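Local structure of endolysin (Clostridium phage phiCD27, 3QAY) at residues D79-H85 / P139-I144; E65-I70 / Y132-S137; T41-H47 / V171-K177; A21-V25 / C149-Y155; P71-S75 / S136-T140. The protein probably cleaves the bond between N-acetylmuramic acid and L-alanine in the cell wall of Clostridium difficile, as a zinc-dependent N-acetylmuramoyl-L-alanine amidase. All coordinates share one frame. Residue numbers count along the deposited sequence, not the author numbering.

Contact 1. Residues D79-H85 / P139-I144; sequences DLLIELH and PTAVLI. With ZN (zinc ion), chain E.
Ile144 and Leu81 have the most surface covered where strands 80-85 and 140-144 run side by side, parallel, with axes 4.8 Å apart and 15° between their directions. The register pairs Leu81 with Ala141, Ile82 with Val142, Glu83 with Leu143 and Leu84 with Ile144. Hydrogen bonds zigzag along the ladder: Leu81 N to Thr140 O 2.9 Å, Val142 N to Leu81 O 3.0 Å, Glu83 N to Val142 O 3.0 Å, Ile144 N to Glu83 O 2.8 Å and His85 N to Ile144 O 2.7 Å. These are neighbouring inner strands of the mixed sheet in the zinc amidase alpha/beta fold. Ile144 (m, t) brings CD1 within 3.4 Å of Ile82 CG2 on the face covered by helices 27-44 and 103-116. Leu81 (t, p) occupies the other face, its CB 3.9 Å from Ala141 CB. On that face Glu83 OE1 accepts from His85 NE2 at 2.7 Å, while His85 ND1 binds zinc at 2.0 Å, alongside His10 and Glu27.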
# COMPACT_ATOMS: atom_id res chain seq x y z
N ASP A 79 8.67 2.36 12.87
CA ASP A 79 9.08 0.96 12.92
C ASP A 79 8.78 0.28 11.59
O ASP A 79 9.42 -0.72 11.26
CB ASP A 79 8.36 0.24 14.06
CG ASP A 79 8.59 0.90 15.40
OD1 ASP A 79 9.75 1.18 15.74
OD2 ASP A 79 7.60 1.17 16.10
N LEU A 80 7.84 0.83 10.83
CA LEU A 80 7.37 0.20 9.59
C LEU A 80 6.74 1.21 8.61
O LEU A 80 5.94 2.06 9.00
CB LEU A 80 6.37 -0.91 9.92
CG LEU A 80 5.82 -1.74 8.75
CD1 LEU A 80 6.94 -2.47 8.02
CD2 LEU A 80 4.77 -2.74 9.23
N LEU A 81 7.11 1.09 7.34
CA LEU A 81 6.48 1.84 6.25
C LEU A 81 5.70 0.89 5.35
O LEU A 81 6.19 -0.17 4.98
CB LEU A 81 7.54 2.57 5.42
CG LEU A 81 7.11 3.18 4.08
CD1 LEU A 81 6.02 4.22 4.27
CD2 LEU A 81 8.32 3.77 3.37
N ILE A 82 4.47 1.29 5.02
CA ILE A 82 3.64 0.58 4.05
C ILE A 82 3.26 1.58 2.98
O ILE A 82 2.74 2.65 3.30
CB ILE A 82 2.34 0.04 4.69
CG1 ILE A 82 2.65 -1.01 5.76
CG2 ILE A 82 1.42 -0.56 3.62
CD1 ILE A 82 1.50 -1.24 6.72
N GLU A 83 3.52 1.26 1.71
CA GLU A 83 2.99 2.07 0.61
C GLU A 83 1.93 1.29 -0.14
O GLU A 83 2.15 0.15 -0.54
CB GLU A 83 4.07 2.55 -0.35
CG GLU A 83 3.52 3.52 -1.41
CD GLU A 83 4.60 4.33 -2.08
OE1 GLU A 83 5.04 3.92 -3.18
OE2 GLU A 83 5.02 5.37 -1.52
N LEU A 84 0.79 1.94 -0.34
CA LEU A 84 -0.38 1.32 -0.93
C LEU A 84 -0.41 1.57 -2.42
O LEU A 84 -0.36 2.73 -2.88
CB LEU A 84 -1.65 1.87 -0.28
CG LEU A 84 -1.81 1.60 1.22
CD1 LEU A 84 -3.10 2.22 1.74
CD2 LEU A 84 -1.78 0.11 1.48
N HIS A 85 -0.49 0.47 -3.17
CA HIS A 85 -0.67 0.49 -4.61
C HIS A 85 -1.78 -0.47 -5.02
O HIS A 85 -2.26 -1.29 -4.23
CB HIS A 85 0.62 0.08 -5.32
CG HIS A 85 1.69 1.12 -5.28
ND1 HIS A 85 1.95 1.97 -6.33
CD2 HIS A 85 2.56 1.47 -4.30
CE1 HIS A 85 2.93 2.78 -6.02
NE2 HIS A 85 3.32 2.51 -4.78
N PRO A 139 13.19 2.91 7.86
CA PRO A 139 12.50 1.76 8.44
C PRO A 139 12.31 0.61 7.45
O PRO A 139 12.37 0.82 6.23
CB PRO A 139 11.14 2.33 8.84
CG PRO A 139 10.95 3.52 7.98
CD PRO A 139 12.30 4.09 7.74
N THR A 140 12.11 -0.59 7.99
CA THR A 140 11.61 -1.70 7.19
C THR A 140 10.39 -1.22 6.41
O THR A 140 9.53 -0.53 6.96
CB THR A 140 11.20 -2.88 8.08
OG1 THR A 140 12.33 -3.27 8.87
CG2 THR A 140 10.74 -4.06 7.24
N ALA A 141 10.34 -1.56 5.12
CA ALA A 141 9.25 -1.11 4.26
C ALA A 141 8.69 -2.24 3.42
O ALA A 141 9.41 -3.18 3.05
CB ALA A 141 9.72 0.01 3.36
N VAL A 142 7.39 -2.16 3.13
CA VAL A 142 6.75 -3.02 2.15
C VAL A 142 5.84 -2.20 1.24
O VAL A 142 5.27 -1.20 1.65
CB VAL A 142 5.95 -4.18 2.81
CG1 VAL A 142 6.90 -5.09 3.56
CG2 VAL A 142 4.87 -3.66 3.73
N LEU A 143 5.76 -2.62 -0.01
CA LEU A 143 4.88 -1.99 -0.97
C LEU A 143 3.79 -2.99 -1.26
O LEU A 143 4.05 -4.08 -1.77
CB LEU A 143 5.66 -1.63 -2.23
CG LEU A 143 4.94 -0.82 -3.31
CD1 LEU A 143 5.94 -0.26 -4.29
CD2 LEU A 143 3.89 -1.65 -4.04
N ILE A 144 2.55 -2.63 -0.92
CA ILE A 144 1.43 -3.54 -1.10
C ILE A 144 0.68 -3.22 -2.40
O ILE A 144 0.21 -2.09 -2.60
CB ILE A 144 0.44 -3.51 0.09
CG1 ILE A 144 1.19 -3.73 1.41
CG2 ILE A 144 -0.64 -4.57 -0.09
CD1 ILE A 144 0.30 -3.61 2.64
ZN ZN E . 1.18 2.01 -8.18
O HOH W 1 12.15 -0.55 11.00
O HOH W 2 3.44 2.12 -9.05

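Contact 2. Residues E65-I70 / Y132-S137; sequences EKSYKI and YILNSS
Apolar and CH-pi packing sets one face of helix 65-70, part of the longer helix 64-75, against the short helix 132-135 and the two residues after it. CA atoms are nearest at Lys66 and Tyr132 (7.4 Å) and at Ile70 and Ser137 (6.6 Å). Tyr132, chi1 p and chi2 79°, is a knob set into the hole formed by Glu65, Lys66, Lys69 and Ile70. The fully extended Lys66 chain runs across one ring face, its CB 3.8 Å from the Tyr132 ring centroid. Ile70 (m, m) places CG1 4.1 Å from Tyr132 CD1 and CD1 4.2 Å from Ile133 CD1. In the amidase alpha/beta fold this joins the helix leading into strand 80-87, which carries the zinc ligand His85, to the short helix leading into strand 140-148. Among polar links, Lys69 NZ donates to Tyr132 OH at 3.0 Å and also forms a salt bridge with Glu83. Three waters bridge the segments as well. One lies 2.7 Å from Glu65 OE1 and 2.6 Å from Tyr132 OH, while Glu65 OE2 is hydrogen-bonded to Thr19 and Ser11; two others, each 3.0 Å from Lys66 NZ, reach Asn135 OD1 (2.7 Å) and Ser136 OG (2.8 Å). Within the turn after the short helix, Ser137 OG, chi1 p, donates to Ile133 O at 2.7 Å.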
# COMPACT_ATOMS: atom_id res chain seq x y z
N GLU A 65 7.32 13.11 -6.18
CA GLU A 65 6.72 12.15 -5.23
C GLU A 65 7.79 11.62 -4.27
O GLU A 65 7.57 11.54 -3.05
CB GLU A 65 6.03 11.00 -5.97
CG GLU A 65 4.81 11.43 -6.80
CD GLU A 65 4.27 10.32 -7.72
OE1 GLU A 65 4.73 9.16 -7.63
OE2 GLU A 65 3.38 10.63 -8.54
N LYS A 66 8.94 11.25 -4.82
CA LYS A 66 10.09 10.82 -4.02
C LYS A 66 10.56 11.92 -3.07
O LYS A 66 10.69 11.69 -1.87
CB LYS A 66 11.24 10.40 -4.95
CG LYS A 66 12.51 9.94 -4.23
CD LYS A 66 13.54 9.39 -5.22
CE LYS A 66 14.77 8.89 -4.49
NZ LYS A 66 15.76 8.26 -5.40
N SER A 67 10.81 13.11 -3.62
CA SER A 67 11.29 14.26 -2.85
C SER A 67 10.35 14.64 -1.72
O SER A 67 10.80 15.12 -0.68
CB SER A 67 11.49 15.47 -3.76
OG SER A 67 12.12 15.10 -4.97
N TYR A 68 9.05 14.45 -1.92
CA TYR A 68 8.06 14.72 -0.88
C TYR A 68 8.04 13.62 0.18
O TYR A 68 8.09 13.91 1.37
CB TYR A 68 6.67 14.88 -1.50
CG TYR A 68 5.59 15.19 -0.48
CD1 TYR A 68 5.44 16.48 0.04
CD2 TYR A 68 4.73 14.20 -0.02
CE1 TYR A 68 4.45 16.76 0.97
CE2 TYR A 68 3.75 14.47 0.91
CZ TYR A 68 3.62 15.75 1.41
OH TYR A 68 2.64 16.01 2.33
N LYS A 69 7.96 12.37 -0.26
CA LYS A 69 7.74 11.24 0.66
C LYS A 69 8.96 10.91 1.53
O LYS A 69 8.84 10.81 2.75
CB LYS A 69 7.27 10.00 -0.09
CG LYS A 69 5.82 10.09 -0.57
CD LYS A 69 5.34 8.82 -1.25
CE LYS A 69 6.14 8.53 -2.52
NZ LYS A 69 5.57 7.42 -3.31
N ILE A 70 10.12 10.76 0.90
CA ILE A 70 11.33 10.25 1.59
C ILE A 70 11.78 11.01 2.86
O ILE A 70 12.05 10.37 3.88
CB ILE A 70 12.51 10.10 0.59
CG1 ILE A 70 12.26 8.91 -0.35
CG2 ILE A 70 13.85 9.91 1.32
CD1 ILE A 70 12.05 7.58 0.36
N TYR A 132 12.69 3.14 -4.99
CA TYR A 132 13.20 4.14 -4.06
C TYR A 132 12.47 4.11 -2.72
O TYR A 132 13.07 4.39 -1.69
CB TYR A 132 13.14 5.55 -4.66
CG TYR A 132 11.76 6.16 -4.76
CD1 TYR A 132 11.13 6.72 -3.65
CD2 TYR A 132 11.08 6.19 -5.98
CE1 TYR A 132 9.86 7.28 -3.75
CE2 TYR A 132 9.82 6.74 -6.09
CZ TYR A 132 9.22 7.29 -4.97
OH TYR A 132 7.96 7.85 -5.08
N ILE A 133 11.17 3.78 -2.74
CA ILE A 133 10.40 3.80 -1.51
C ILE A 133 10.89 2.69 -0.57
O ILE A 133 10.74 2.80 0.65
CB ILE A 133 8.87 3.68 -1.78
CG1 ILE A 133 8.07 4.16 -0.56
CG2 ILE A 133 8.49 2.24 -2.15
CD1 ILE A 133 8.34 5.60 -0.17
N LEU A 134 11.52 1.67 -1.15
CA LEU A 134 12.12 0.57 -0.39
C LEU A 134 13.62 0.76 -0.12
O LEU A 134 14.09 0.49 0.99
CB LEU A 134 11.91 -0.75 -1.14
CG LEU A 134 10.46 -1.12 -1.39
CD1 LEU A 134 10.37 -2.40 -2.20
CD2 LEU A 134 9.71 -1.25 -0.07
N ASN A 135 14.38 1.20 -1.11
CA ASN A 135 15.84 1.32 -0.95
C ASN A 135 16.33 2.64 -0.34
O ASN A 135 17.53 2.78 -0.07
CB ASN A 135 16.57 0.99 -2.26
CG ASN A 135 16.42 2.07 -3.33
OD1 ASN A 135 16.38 3.27 -3.04
ND2 ASN A 135 16.38 1.64 -4.59
N SER A 136 15.43 3.59 -0.12
CA SER A 136 15.80 4.89 0.46
C SER A 136 15.05 5.21 1.74
O SER A 136 15.12 6.33 2.25
CB SER A 136 15.61 6.01 -0.56
OG SER A 136 16.45 5.81 -1.68
N SER A 137 14.33 4.22 2.27
CA SER A 137 13.59 4.39 3.50
C SER A 137 14.38 3.74 4.63
O SER A 137 14.89 2.63 4.49
CB SER A 137 12.18 3.79 3.38
OG SER A 137 12.19 2.44 2.93
O HOH W 3 7.18 8.01 -7.59
O HOH W 4 16.72 5.49 -4.56
O HOH W 5 17.80 7.65 -3.32

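Contact 3. Residues T41-H47 / V171-K177; sequences TFRKEGH and VEGVLNK. With PO4 (phosphate ion), chain G.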
# COMPACT_ATOMS: atom_id res chain seq x y z
N THR A 41 -7.61 0.83 11.56
CA THR A 41 -7.58 -0.58 11.91
C THR A 41 -6.34 -0.90 12.75
O THR A 41 -6.43 -1.61 13.76
CB THR A 41 -7.66 -1.48 10.65
OG1 THR A 41 -8.79 -1.07 9.86
CG2 THR A 41 -7.83 -2.94 11.03
N PHE A 42 -5.19 -0.35 12.36
CA PHE A 42 -3.97 -0.46 13.18
C PHE A 42 -4.16 0.22 14.54
O PHE A 42 -3.74 -0.32 15.55
CB PHE A 42 -2.76 0.17 12.49
CG PHE A 42 -2.07 -0.73 11.51
CD1 PHE A 42 -1.38 -1.85 11.96
CD2 PHE A 42 -2.06 -0.44 10.15
CE1 PHE A 42 -0.74 -2.69 11.07
CE2 PHE A 42 -1.42 -1.27 9.25
CZ PHE A 42 -0.75 -2.40 9.71
N ARG A 43 -4.79 1.39 14.54
CA ARG A 43 -4.94 2.18 15.77
C ARG A 43 -5.79 1.46 16.81
O ARG A 43 -5.50 1.52 18.01
CB ARG A 43 -5.53 3.55 15.45
CG ARG A 43 -4.56 4.47 14.73
CD ARG A 43 -5.20 5.82 14.42
NE ARG A 43 -4.31 6.65 13.61
CZ ARG A 43 -4.63 7.26 12.47
NH1 ARG A 43 -5.86 7.18 11.96
NH2 ARG A 43 -3.72 7.99 11.83
N LYS A 44 -6.83 0.76 16.34
CA LYS A 44 -7.68 -0.06 17.21
C LYS A 44 -6.87 -1.09 18.00
O LYS A 44 -7.22 -1.43 19.13
CB LYS A 44 -8.77 -0.76 16.39
CG LYS A 44 -9.89 -1.37 17.22
CD LYS A 44 -11.06 -1.83 16.35
CE LYS A 44 -12.33 -2.05 17.18
NZ LYS A 44 -13.51 -2.39 16.31
N GLU A 45 -5.78 -1.58 17.41
CA GLU A 45 -4.89 -2.53 18.07
C GLU A 45 -3.77 -1.85 18.88
O GLU A 45 -2.88 -2.53 19.37
CB GLU A 45 -4.29 -3.50 17.04
CG GLU A 45 -5.31 -4.14 16.12
CD GLU A 45 -6.43 -4.83 16.86
OE1 GLU A 45 -6.14 -5.69 17.72
OE2 GLU A 45 -7.61 -4.52 16.58
N GLY A 46 -3.82 -0.53 18.98
CA GLY A 46 -2.93 0.22 19.87
C GLY A 46 -1.69 0.83 19.23
O GLY A 46 -0.85 1.39 19.92
N HIS A 47 -1.58 0.72 17.91
CA HIS A 47 -0.41 1.25 17.21
C HIS A 47 -0.64 2.70 16.79
O HIS A 47 -1.79 3.16 16.69
CB HIS A 47 -0.07 0.37 16.00
CG HIS A 47 0.06 -1.08 16.35
ND1 HIS A 47 1.22 -1.63 16.85
CD2 HIS A 47 -0.85 -2.08 16.32
CE1 HIS A 47 1.03 -2.91 17.10
NE2 HIS A 47 -0.22 -3.21 16.78
N VAL A 171 -3.73 -5.76 8.20
CA VAL A 171 -3.35 -5.57 9.60
C VAL A 171 -3.08 -6.92 10.29
O VAL A 171 -2.07 -7.08 10.99
CB VAL A 171 -4.43 -4.79 10.37
CG1 VAL A 171 -4.09 -4.70 11.86
CG2 VAL A 171 -4.59 -3.40 9.77
N GLU A 172 -3.95 -7.90 10.08
CA GLU A 172 -3.73 -9.24 10.62
C GLU A 172 -2.39 -9.80 10.16
O GLU A 172 -1.65 -10.40 10.96
CB GLU A 172 -4.86 -10.20 10.22
CG GLU A 172 -6.15 -9.96 10.99
CD GLU A 172 -7.20 -11.04 10.74
OE1 GLU A 172 -7.12 -11.75 9.72
OE2 GLU A 172 -8.11 -11.17 11.59
N GLY A 173 -2.07 -9.59 8.89
CA GLY A 173 -0.80 -10.01 8.31
C GLY A 173 0.39 -9.33 8.95
O GLY A 173 1.32 -10.00 9.40
N VAL A 174 0.38 -8.01 9.00
CA VAL A 174 1.50 -7.25 9.58
C VAL A 174 1.69 -7.61 11.05
O VAL A 174 2.81 -7.88 11.50
CB VAL A 174 1.30 -5.73 9.40
CG1 VAL A 174 2.31 -4.94 10.23
CG2 VAL A 174 1.39 -5.35 7.92
N LEU A 175 0.59 -7.66 11.80
CA LEU A 175 0.65 -7.89 13.24
C LEU A 175 0.80 -9.37 13.62
O LEU A 175 1.09 -9.67 14.78
CB LEU A 175 -0.58 -7.29 13.91
CG LEU A 175 -0.74 -5.77 13.78
CD1 LEU A 175 -1.99 -5.31 14.52
CD2 LEU A 175 0.50 -5.02 14.28
N ASN A 176 0.61 -10.27 12.66
CA ASN A 176 0.70 -11.72 12.89
C ASN A 176 -0.25 -12.18 13.99
O ASN A 176 0.14 -12.88 14.92
CB ASN A 176 2.15 -12.15 13.22
CG ASN A 176 2.37 -13.66 13.07
OD1 ASN A 176 1.50 -14.39 12.60
ND2 ASN A 176 3.54 -14.13 13.47
N LYS A 177 -1.50 -11.78 13.87
CA LYS A 177 -2.54 -12.24 14.77
C LYS A 177 -3.89 -12.11 14.10
O LYS A 177 -4.01 -11.48 13.04
CB LYS A 177 -2.52 -11.46 16.09
CG LYS A 177 -2.74 -9.96 15.96
CD LYS A 177 -2.86 -9.31 17.33
CE LYS A 177 -3.52 -7.93 17.24
NZ LYS A 177 -3.81 -7.35 18.58
P PO4 G . -3.08 10.85 9.91
O1 PO4 G . -3.61 11.90 8.97
O2 PO4 G . -3.74 9.54 9.57
O3 PO4 G . -1.58 10.76 9.79
O4 PO4 G . -3.39 11.23 11.34
O HOH W 6 -2.76 -4.91 20.13
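Phe42 lays one face of its ring against Val171, whose CG2 stands 3.8 Å from the ring centroid and only 7° off the normal, a CH-pi contact. Around the ring edge come two more residues of the second helix: Phe42 CE1 is 3.9 Å from Val174 CG1 and 4.1 Å from Leu175 CG. Val171 CG2 also reaches Thr41 CG2 at 3.5 Å, so this one methyl group packs against two successive residues of the first helix. The contact joins the C-terminal ends of helices 27-44 and 152-175, which pack on the same face of the sheet in this alpha/beta fold; Phe42 and Val174 go on to touch Ile82 and Leu80 of strand 80-87. Helix 152-175 finishes in a Schellman motif, with Asn176 as the C-prime residue at positive phi, Lys177 N bonded to Glu172 O at 3.2 Å and a weak bond from Asn176 N to Gly173 O. After this turn Lys177, chi1 p and otherwise extended, makes a salt bridge from NZ to Glu45 OE1 at 3.0 Å. A water bridges Lys177 NZ and Glu45 O. Beside the ion pair, Leu175 packs CD1 3.9 Å from Glu45 CG and CD2 3.2 Å from His47 NE2, while His47 ND1 is hydrogen-bonded to Met2 N.

Contact 4. Residues A21-V25 / C149-Y155; sequences ADGVV and CDNKEDY
This is a surface contact at the zinc end of the amidase alpha/beta fold, where the loop between strand 3-8 and helix 27-44 meets the turn leading from strand 140-148 into helix 152-175. Residues 21-25 have no regular secondary structure, and the nearest pair of CA atoms is Gly23 and Asp150, 4.0 Å apart. A side chain at Gly23 would collide with the neighbouring backbone: an ideal CB would lie 2.4 Å from Cys149 O. With phi/psi of -142/-122°, Gly23 turns the chain so that two successive amides face Cys149 O: Val25 N donates at 3.3 Å, and Val24 N makes a weak, bent bond at 2.8 Å. Gly23 N also bonds to Val25 O within the loop. In the other segment, Asn151 is the N-cap of the helix, its OD1 accepting from Asp154 N at 2.9 Å. Cys149, chi1 p, sets SG 3.7 Å from Ala21 CB and CB 3.8 Å from Val25 CG1. Val24, chi1 m, has the most covered surface, with CG2 3.6 Å from Tyr155 CB and CG1 3.5 Å from Lys152 NZ. Ala21 N bonds to the zinc ligand Glu27, which ties this loop to the metal site. Tyr155, chi1 t and chi2 44°, turns one ring face to Val25, whose CB sits 3.7 Å from the ring centroid, 16° off the normal.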
# COMPACT_ATOMS: atom_id res chain seq x y z
N ALA A 21 -1.93 3.93 -11.97
CA ALA A 21 -2.69 3.11 -12.91
C ALA A 21 -4.17 3.47 -12.80
O ALA A 21 -4.63 3.96 -11.76
CB ALA A 21 -2.48 1.63 -12.63
N ASP A 22 -4.90 3.23 -13.89
CA ASP A 22 -6.33 3.54 -13.97
C ASP A 22 -7.05 2.46 -14.78
O ASP A 22 -6.69 2.21 -15.93
CB ASP A 22 -6.53 4.91 -14.64
CG ASP A 22 -7.96 5.42 -14.51
OD1 ASP A 22 -8.47 5.45 -13.37
OD2 ASP A 22 -8.55 5.82 -15.53
N GLY A 23 -8.05 1.83 -14.18
CA GLY A 23 -8.83 0.81 -14.86
C GLY A 23 -10.30 0.89 -14.49
O GLY A 23 -10.93 1.94 -14.68
N VAL A 24 -10.85 -0.20 -13.96
CA VAL A 24 -12.22 -0.18 -13.45
C VAL A 24 -12.33 0.69 -12.19
O VAL A 24 -13.42 1.14 -11.83
CB VAL A 24 -12.76 -1.61 -13.20
CG1 VAL A 24 -12.75 -2.40 -14.51
CG2 VAL A 24 -11.97 -2.32 -12.11
N VAL A 25 -11.20 0.94 -11.53
CA VAL A 25 -11.11 1.93 -10.47
C VAL A 25 -9.77 2.66 -10.60
O VAL A 25 -8.79 2.09 -11.09
CB VAL A 25 -11.23 1.28 -9.07
CG1 VAL A 25 -10.05 0.34 -8.81
CG2 VAL A 25 -11.36 2.35 -7.97
N CYS A 149 -6.32 -2.96 -10.38
CA CYS A 149 -7.31 -1.91 -10.63
C CYS A 149 -7.95 -2.01 -12.02
O CYS A 149 -8.91 -1.30 -12.31
CB CYS A 149 -6.68 -0.53 -10.44
SG CYS A 149 -5.64 -0.02 -11.81
N ASP A 150 -7.42 -2.90 -12.87
CA ASP A 150 -7.95 -3.09 -14.23
C ASP A 150 -8.62 -4.46 -14.41
O ASP A 150 -8.85 -4.89 -15.53
CB ASP A 150 -6.84 -2.88 -15.27
CG ASP A 150 -5.70 -3.88 -15.14
OD1 ASP A 150 -5.62 -4.58 -14.11
OD2 ASP A 150 -4.87 -3.96 -16.07
N ASN A 151 -8.94 -5.12 -13.29
CA ASN A 151 -9.61 -6.41 -13.30
C ASN A 151 -10.93 -6.33 -12.53
O ASN A 151 -10.94 -6.15 -11.32
CB ASN A 151 -8.69 -7.49 -12.70
CG ASN A 151 -9.31 -8.89 -12.77
OD1 ASN A 151 -10.21 -9.22 -12.00
ND2 ASN A 151 -8.83 -9.71 -13.70
N LYS A 152 -12.04 -6.45 -13.26
CA LYS A 152 -13.39 -6.33 -12.69
C LYS A 152 -13.60 -7.23 -11.48
O LYS A 152 -14.09 -6.79 -10.45
CB LYS A 152 -14.44 -6.73 -13.73
CG LYS A 152 -14.64 -5.73 -14.86
CD LYS A 152 -15.55 -4.57 -14.44
CE LYS A 152 -16.18 -3.91 -15.66
NZ LYS A 152 -15.16 -3.58 -16.71
N GLU A 153 -13.21 -8.49 -11.64
CA GLU A 153 -13.46 -9.52 -10.64
C GLU A 153 -12.73 -9.17 -9.34
O GLU A 153 -13.32 -9.28 -8.26
CB GLU A 153 -13.03 -10.90 -11.16
CG GLU A 153 -13.93 -11.49 -12.28
CD GLU A 153 -13.94 -10.68 -13.58
OE1 GLU A 153 -12.91 -10.03 -13.92
OE2 GLU A 153 -14.98 -10.70 -14.27
N ASP A 154 -11.48 -8.74 -9.44
CA ASP A 154 -10.72 -8.27 -8.28
C ASP A 154 -11.41 -7.10 -7.59
O ASP A 154 -11.55 -7.10 -6.36
CB ASP A 154 -9.30 -7.82 -8.67
CG ASP A 154 -8.26 -8.92 -8.57
OD1 ASP A 154 -8.61 -10.10 -8.40
OD2 ASP A 154 -7.05 -8.61 -8.67
N TYR A 155 -11.83 -6.11 -8.36
CA TYR A 155 -12.47 -4.92 -7.79
C TYR A 155 -13.84 -5.25 -7.17
O TYR A 155 -14.21 -4.67 -6.14
CB TYR A 155 -12.60 -3.81 -8.84
CG TYR A 155 -13.12 -2.49 -8.30
CD1 TYR A 155 -12.67 -1.96 -7.10
CD2 TYR A 155 -14.06 -1.76 -9.02
CE1 TYR A 155 -13.14 -0.75 -6.62
CE2 TYR A 155 -14.53 -0.54 -8.55
CZ TYR A 155 -14.07 -0.04 -7.35
OH TYR A 155 -14.55 1.16 -6.89
O HOH W 7 -14.61 3.20 -9.55

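Contact 5. Residues P71-S75 / S136-T140; sequences PRVNS and SSKPT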
# COMPACT_ATOMS: atom_id res chain seq x y z
N PRO A 71 11.86 12.35 2.81
CA PRO A 71 12.22 13.09 4.03
C PRO A 71 11.20 12.91 5.18
O PRO A 71 11.59 12.83 6.35
CB PRO A 71 12.25 14.55 3.56
CG PRO A 71 12.43 14.48 2.07
CD PRO A 71 11.72 13.24 1.65
N ARG A 72 9.92 12.84 4.83
CA ARG A 72 8.85 12.66 5.81
C ARG A 72 8.84 11.25 6.38
O ARG A 72 8.67 11.07 7.59
CB ARG A 72 7.49 13.01 5.19
CG ARG A 72 7.35 14.50 4.93
CD ARG A 72 6.09 14.87 4.16
NE ARG A 72 5.88 16.32 4.19
CZ ARG A 72 6.56 17.21 3.48
NH1 ARG A 72 7.52 16.83 2.63
NH2 ARG A 72 6.28 18.51 3.60
N VAL A 73 9.02 10.25 5.52
CA VAL A 73 9.19 8.88 5.99
C VAL A 73 10.38 8.77 6.95
O VAL A 73 10.30 8.13 8.01
CB VAL A 73 9.37 7.89 4.81
CG1 VAL A 73 9.80 6.52 5.32
CG2 VAL A 73 8.08 7.77 4.01
N ASN A 74 11.49 9.42 6.60
CA ASN A 74 12.72 9.28 7.36
C ASN A 74 12.86 10.20 8.58
O ASN A 74 13.81 10.04 9.36
CB ASN A 74 13.92 9.45 6.42
CG ASN A 74 14.05 8.30 5.44
OD1 ASN A 74 13.67 7.16 5.75
ND2 ASN A 74 14.59 8.59 4.26
N SER A 75 11.93 11.13 8.76
CA SER A 75 11.96 12.04 9.91
C SER A 75 11.00 11.62 11.03
O SER A 75 11.03 12.20 12.12
CB SER A 75 11.64 13.46 9.47
OG SER A 75 10.33 13.55 8.95
N SER A 136 15.43 3.59 -0.12
CA SER A 136 15.80 4.89 0.46
C SER A 136 15.05 5.21 1.74
O SER A 136 15.12 6.33 2.25
CB SER A 136 15.61 6.01 -0.56
OG SER A 136 16.45 5.81 -1.68
N SER A 137 14.33 4.22 2.27
CA SER A 137 13.59 4.39 3.50
C SER A 137 14.38 3.74 4.63
O SER A 137 14.89 2.63 4.49
CB SER A 137 12.18 3.79 3.38
OG SER A 137 12.19 2.44 2.93
N LYS A 138 14.52 4.45 5.75
CA LYS A 138 15.24 3.90 6.90
C LYS A 138 14.48 2.73 7.54
O LYS A 138 15.06 1.67 7.75
CB LYS A 138 15.57 4.95 7.96
CG LYS A 138 16.68 4.50 8.92
CD LYS A 138 17.01 5.55 9.95
CE LYS A 138 18.43 5.42 10.49
NZ LYS A 138 18.85 4.01 10.73
N PRO A 139 13.19 2.91 7.86
CA PRO A 139 12.50 1.76 8.44
C PRO A 139 12.31 0.61 7.45
O PRO A 139 12.37 0.82 6.23
CB PRO A 139 11.14 2.33 8.84
CG PRO A 139 10.95 3.52 7.98
CD PRO A 139 12.30 4.09 7.74
N THR A 140 12.11 -0.59 7.99
CA THR A 140 11.61 -1.70 7.19
C THR A 140 10.39 -1.22 6.41
O THR A 140 9.53 -0.53 6.96
CB THR A 140 11.20 -2.88 8.08
OG1 THR A 140 12.33 -3.27 8.87
CG2 THR A 140 10.74 -4.06 7.24
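Residues 71-75 continue helix 64-75 past a kink at Pro71, whose nitrogen has no bond to the turn before. Segment 136-140 is irregular chain running from the short helix 132-135 toward strand 140-148, and the CA atoms of the two segments come nearest at Asn74 and Lys138, 6.0 Å apart. Asn74 makes both hydrogen bonds between them with one amide group: ND2 donates to Ser136 O at 3.1 Å, and OD1 accepts from Lys138 N at 2.8 Å, both nearly straight. The side chain thus spans Ser137, bonding one peptide group on each side of it. The contact ties the C-terminal part of helix 64-75 in the alpha/beta fold to the connection entering strand 140-148. Next to Asn74 in the sequence, Val73, chi1 t, sets CG1 4.1 Å from Ser137 CB and 4.2 Å from Pro139 CG, and the same side chain packs on Leu81 of strand 80-87 and on Cys5 and Thr7 of strand 3-8.

Contact 1 is the sheet core that three of the others meet. Contacts 2 and 5 lie on its Leu81 and Glu83 face, 7 Å apart between centres, both using helix 64-75 and sharing Ser136 and Ser137; Glu83 OE2 forms a 2.8 Å salt bridge with Lys69 NZ of contact 2, while Leu81 CD2 meets Val73 CG1 of contact 5 at 3.7 Å. Contact 3 packs on the other face, with Leu80 CD2 3.4 Å from Val174 CG1. Contact 4 lies about 22 Å from contact 1 between centres. His85 of contact 1 binds the zinc; the Ala21 side chain of contact 4 stays about 6 Å off, its backbone bonded to the ligand Glu27.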